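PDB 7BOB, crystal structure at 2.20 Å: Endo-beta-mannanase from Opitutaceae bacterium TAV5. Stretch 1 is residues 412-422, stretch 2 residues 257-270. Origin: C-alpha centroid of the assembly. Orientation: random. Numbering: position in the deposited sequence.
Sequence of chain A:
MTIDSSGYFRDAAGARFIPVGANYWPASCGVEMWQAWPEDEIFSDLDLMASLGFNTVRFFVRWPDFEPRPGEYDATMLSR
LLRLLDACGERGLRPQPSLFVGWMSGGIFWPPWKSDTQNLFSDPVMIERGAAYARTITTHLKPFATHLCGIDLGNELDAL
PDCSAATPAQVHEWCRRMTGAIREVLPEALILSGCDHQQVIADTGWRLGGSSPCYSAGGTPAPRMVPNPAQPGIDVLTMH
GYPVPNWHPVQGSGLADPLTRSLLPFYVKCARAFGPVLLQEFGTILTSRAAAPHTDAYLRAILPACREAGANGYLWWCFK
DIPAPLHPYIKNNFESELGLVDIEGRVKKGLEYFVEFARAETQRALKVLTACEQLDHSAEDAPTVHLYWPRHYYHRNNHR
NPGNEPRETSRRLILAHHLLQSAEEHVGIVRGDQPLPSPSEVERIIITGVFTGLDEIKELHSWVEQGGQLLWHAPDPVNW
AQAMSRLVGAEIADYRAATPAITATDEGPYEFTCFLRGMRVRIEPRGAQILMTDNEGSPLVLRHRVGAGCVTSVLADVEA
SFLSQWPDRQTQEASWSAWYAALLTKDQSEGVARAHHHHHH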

# COMPACT_ATOMS: atom_id res chain seq x y z
N ARG A 412 3.29 -0.27 -20.95
CA ARG A 412 2.60 -0.04 -22.23
C ARG A 412 3.60 0.02 -23.37
O ARG A 412 3.31 -0.45 -24.48
CB ARG A 412 1.79 1.25 -22.18
CG ARG A 412 0.68 1.26 -21.14
CD ARG A 412 0.21 2.70 -20.87
NE ARG A 412 -1.15 2.75 -20.35
CZ ARG A 412 -1.45 2.66 -19.06
NH1 ARG A 412 -0.45 2.52 -18.16
NH2 ARG A 412 -2.72 2.71 -18.65
N LEU A 413 4.77 0.60 -23.11
CA LEU A 413 5.76 0.71 -24.16
C LEU A 413 6.34 -0.66 -24.49
O LEU A 413 6.52 -0.99 -25.67
CB LEU A 413 6.86 1.69 -23.73
CG LEU A 413 6.48 3.18 -23.68
CD1 LEU A 413 7.66 4.00 -23.17
CD2 LEU A 413 6.06 3.68 -25.04
N ILE A 414 6.56 -1.49 -23.46
CA ILE A 414 7.16 -2.81 -23.68
C ILE A 414 6.28 -3.65 -24.59
O ILE A 414 6.75 -4.27 -25.56
CB ILE A 414 7.42 -3.51 -22.34
CG1 ILE A 414 8.68 -2.92 -21.68
CG2 ILE A 414 7.53 -5.02 -22.54
CD1 ILE A 414 8.87 -3.33 -20.22
N LEU A 415 4.97 -3.66 -24.31
CA LEU A 415 4.04 -4.50 -25.04
C LEU A 415 3.81 -3.98 -26.45
O LEU A 415 3.80 -4.75 -27.41
CB LEU A 415 2.70 -4.58 -24.30
CG LEU A 415 1.69 -5.48 -25.00
CD1 LEU A 415 2.11 -6.94 -24.89
CD2 LEU A 415 0.31 -5.28 -24.43
N ALA A 416 3.60 -2.67 -26.59
CA ALA A 416 3.46 -2.10 -27.92
C ALA A 416 4.71 -2.38 -28.75
O ALA A 416 4.60 -2.77 -29.92
CB ALA A 416 3.20 -0.60 -27.84
N HIS A 417 5.89 -2.22 -28.15
CA HIS A 417 7.15 -2.48 -28.84
C HIS A 417 7.22 -3.91 -29.34
O HIS A 417 7.61 -4.17 -30.48
CB HIS A 417 8.32 -2.18 -27.91
CG HIS A 417 9.66 -2.49 -28.49
ND1 HIS A 417 10.37 -3.63 -28.16
CD2 HIS A 417 10.44 -1.81 -29.37
CE1 HIS A 417 11.53 -3.63 -28.80
NE2 HIS A 417 11.59 -2.54 -29.55
N HIS A 418 6.83 -4.87 -28.49
CA HIS A 418 6.89 -6.28 -28.89
C HIS A 418 5.84 -6.60 -29.95
O HIS A 418 6.12 -7.32 -30.92
CB HIS A 418 6.70 -7.17 -27.67
CG HIS A 418 6.21 -8.55 -28.00
ND1 HIS A 418 6.98 -9.47 -28.68
CD2 HIS A 418 5.02 -9.15 -27.75
CE1 HIS A 418 6.28 -10.59 -28.83
NE2 HIS A 418 5.10 -10.42 -28.27
N LEU A 419 4.62 -6.06 -29.80
CA LEU A 419 3.55 -6.40 -30.73
C LEU A 419 3.79 -5.75 -32.09
O LEU A 419 3.45 -6.34 -33.12
CB LEU A 419 2.19 -5.98 -30.16
CG LEU A 419 1.71 -6.66 -28.87
CD1 LEU A 419 0.41 -6.02 -28.34
CD2 LEU A 419 1.53 -8.18 -29.04
N LEU A 420 4.37 -4.55 -32.11
CA LEU A 420 4.71 -3.93 -33.39
C LEU A 420 5.80 -4.71 -34.11
O LEU A 420 5.75 -4.86 -35.34
CB LEU A 420 5.12 -2.48 -33.16
CG LEU A 420 3.98 -1.54 -32.83
CD1 LEU A 420 4.47 -0.32 -32.05
CD2 LEU A 420 3.25 -1.14 -34.12
N GLN A 421 6.80 -5.23 -33.37
CA GLN A 421 7.81 -6.07 -34.00
C GLN A 421 7.22 -7.38 -34.48
O GLN A 421 7.76 -7.99 -35.41
CB GLN A 421 8.98 -6.36 -33.04
CG GLN A 421 9.73 -5.15 -32.58
CD GLN A 421 11.07 -5.49 -31.88
OE1 GLN A 421 11.20 -6.49 -31.16
NE2 GLN A 421 12.05 -4.65 -32.10
N SER A 422 6.14 -7.86 -33.86
CA SER A 422 5.47 -9.04 -34.39
C SER A 422 4.70 -8.72 -35.67
O SER A 422 4.56 -9.59 -36.55
CB SER A 422 4.55 -9.65 -33.33
OG SER A 422 5.28 -10.51 -32.49
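Stretch 2 257-270: DPLTRSLLPFYVKC

Residues 258-270 form a helix, kinked at Pro-265, whose nitrogen has no bond to the preceding turn; Asp-257 caps its start, OD1 accepting from Leu-259 N at 2.9 Å. Its axis crosses that of helix 412-422 at 114°, with a closest approach of 9.6 Å, so the N-to-C directions are oblique and partly opposed. The register confirms this: the CA of Ile-414 lies 7.0 Å from the CA of Leu-263, and the CA of His-418 only 5.9 Å from the CA of Leu-259.

Along stretch 1, Leu-413 CB meets Phe-266 CZ at 3.5 Å. Ile-414 fits as a knob among Leu-259, Leu-263, Phe-266 and Tyr-267, its CG1 3.5 Å from Phe-266 CE2 and its CG2 3.8 Å from Leu-263 CD2. His-417 points toward stretch 2 with one ring face covered by Phe-266 CB, 3.9 Å from the ring centroid, while at the ring edge its NE2 accepts a hydrogen bond from Lys-269 NZ at 2.8 Å. A water bridges the helices, donating to Ile-414 O (2.6 Å) and Ser-262 OG (2.7 Å). One turn on from Ile-414, His-418 lays a ring face against Leu-259, whose CB stands 4.0 Å from the centroid and 2° off the normal, a CH-pi contact; Pro-258 CB reaches His-418 CE1 at the ring edge, at 3.9 Å.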

# COMPACT_ATOMS: atom_id res chain seq x y z
N ASP A 257 10.98 -16.94 -25.58
CA ASP A 257 9.85 -16.04 -25.82
C ASP A 257 10.30 -14.79 -26.56
O ASP A 257 11.19 -14.08 -26.07
CB ASP A 257 9.19 -15.65 -24.48
CG ASP A 257 7.97 -14.74 -24.66
OD1 ASP A 257 7.53 -14.48 -25.80
OD2 ASP A 257 7.46 -14.27 -23.63
N PRO A 258 9.72 -14.47 -27.71
CA PRO A 258 10.00 -13.17 -28.35
C PRO A 258 9.73 -11.94 -27.47
O PRO A 258 10.42 -10.92 -27.62
CB PRO A 258 9.06 -13.18 -29.57
CG PRO A 258 8.79 -14.63 -29.84
CD PRO A 258 8.87 -15.35 -28.53
N LEU A 259 8.72 -11.97 -26.59
CA LEU A 259 8.53 -10.86 -25.64
C LEU A 259 9.77 -10.68 -24.75
O LEU A 259 10.37 -9.61 -24.71
CB LEU A 259 7.28 -11.06 -24.76
CG LEU A 259 6.86 -9.94 -23.76
CD1 LEU A 259 7.67 -9.96 -22.45
CD2 LEU A 259 6.94 -8.55 -24.37
N THR A 260 10.16 -11.74 -24.04
CA THR A 260 11.36 -11.69 -23.22
C THR A 260 12.56 -11.20 -24.02
O THR A 260 13.29 -10.30 -23.58
CB THR A 260 11.66 -13.07 -22.62
OG1 THR A 260 10.57 -13.53 -21.83
CG2 THR A 260 12.93 -13.02 -21.75
N ARG A 261 12.76 -11.75 -25.23
CA ARG A 261 13.88 -11.34 -26.08
C ARG A 261 13.79 -9.87 -26.48
O ARG A 261 14.82 -9.26 -26.75
CB ARG A 261 13.98 -12.18 -27.35
CG ARG A 261 14.28 -13.65 -27.11
CD ARG A 261 14.01 -14.46 -28.37
NE ARG A 261 14.43 -15.85 -28.22
CZ ARG A 261 14.70 -16.66 -29.24
NH1 ARG A 261 14.59 -16.22 -30.50
NH2 ARG A 261 15.08 -17.91 -29.00
N SER A 262 12.60 -9.29 -26.52
CA SER A 262 12.56 -7.89 -26.91
C SER A 262 12.88 -6.93 -25.76
O SER A 262 13.01 -5.72 -26.00
CB SER A 262 11.20 -7.56 -27.50
OG SER A 262 10.21 -7.54 -26.48
N LEU A 263 12.99 -7.41 -24.52
CA LEU A 263 13.10 -6.49 -23.38
C LEU A 263 14.41 -5.71 -23.42
O LEU A 263 14.41 -4.47 -23.40
CB LEU A 263 13.00 -7.28 -22.08
CG LEU A 263 11.63 -7.89 -21.80
CD1 LEU A 263 11.79 -8.97 -20.71
CD2 LEU A 263 10.67 -6.80 -21.36
N LEU A 264 15.54 -6.41 -23.45
CA LEU A 264 16.82 -5.71 -23.39
C LEU A 264 17.02 -4.76 -24.57
O LEU A 264 17.34 -3.58 -24.34
CB LEU A 264 17.93 -6.76 -23.24
CG LEU A 264 19.33 -6.35 -22.79
CD1 LEU A 264 19.26 -5.45 -21.59
CD2 LEU A 264 20.18 -7.60 -22.48
N PRO A 265 16.75 -5.15 -25.83
CA PRO A 265 16.84 -4.15 -26.91
C PRO A 265 15.93 -2.96 -26.71
O PRO A 265 16.30 -1.84 -27.06
CB PRO A 265 16.44 -4.95 -28.17
CG PRO A 265 16.74 -6.37 -27.82
CD PRO A 265 16.43 -6.49 -26.35
N PHE A 266 14.73 -3.19 -26.16
CA PHE A 266 13.84 -2.07 -25.87
C PHE A 266 14.45 -1.12 -24.85
O PHE A 266 14.42 0.10 -25.03
CB PHE A 266 12.49 -2.59 -25.39
CG PHE A 266 11.66 -1.54 -24.73
CD1 PHE A 266 10.88 -0.66 -25.50
CD2 PHE A 266 11.66 -1.40 -23.35
CE1 PHE A 266 10.11 0.33 -24.88
CE2 PHE A 266 10.87 -0.41 -22.72
CZ PHE A 266 10.10 0.45 -23.50
N TYR A 267 15.00 -1.67 -23.75
CA TYR A 267 15.66 -0.83 -22.75
C TYR A 267 16.83 -0.05 -23.36
O TYR A 267 17.03 1.13 -23.06
CB TYR A 267 16.18 -1.67 -21.58
CG TYR A 267 15.08 -2.33 -20.77
CD1 TYR A 267 13.96 -1.62 -20.39
CD2 TYR A 267 15.20 -3.65 -20.36
CE1 TYR A 267 12.96 -2.23 -19.65
CE2 TYR A 267 14.21 -4.26 -19.60
CZ TYR A 267 13.11 -3.54 -19.25
OH TYR A 267 12.13 -4.15 -18.53
N VAL A 268 17.63 -0.72 -24.20
CA VAL A 268 18.75 -0.06 -24.86
C VAL A 268 18.25 1.07 -25.75
O VAL A 268 18.80 2.18 -25.74
CB VAL A 268 19.60 -1.09 -25.64
CG1 VAL A 268 20.69 -0.39 -26.49
CG2 VAL A 268 20.22 -2.09 -24.67
N LYS A 269 17.17 0.81 -26.50
CA LYS A 269 16.58 1.84 -27.35
C LYS A 269 16.18 3.08 -26.55
O LYS A 269 16.44 4.21 -26.97
CB LYS A 269 15.34 1.29 -28.07
CG LYS A 269 15.61 0.29 -29.17
CD LYS A 269 14.32 -0.04 -29.98
CE LYS A 269 14.56 -1.25 -30.87
NZ LYS A 269 13.34 -1.69 -31.61
N CYS A 270 15.50 2.88 -25.41
CA CYS A 270 15.17 4.03 -24.57
C CYS A 270 16.41 4.78 -24.12
O CYS A 270 16.49 6.00 -24.26
CB CYS A 270 14.34 3.59 -23.37
SG CYS A 270 12.80 2.78 -23.85
O HOH W 1 9.20 -5.12 -25.91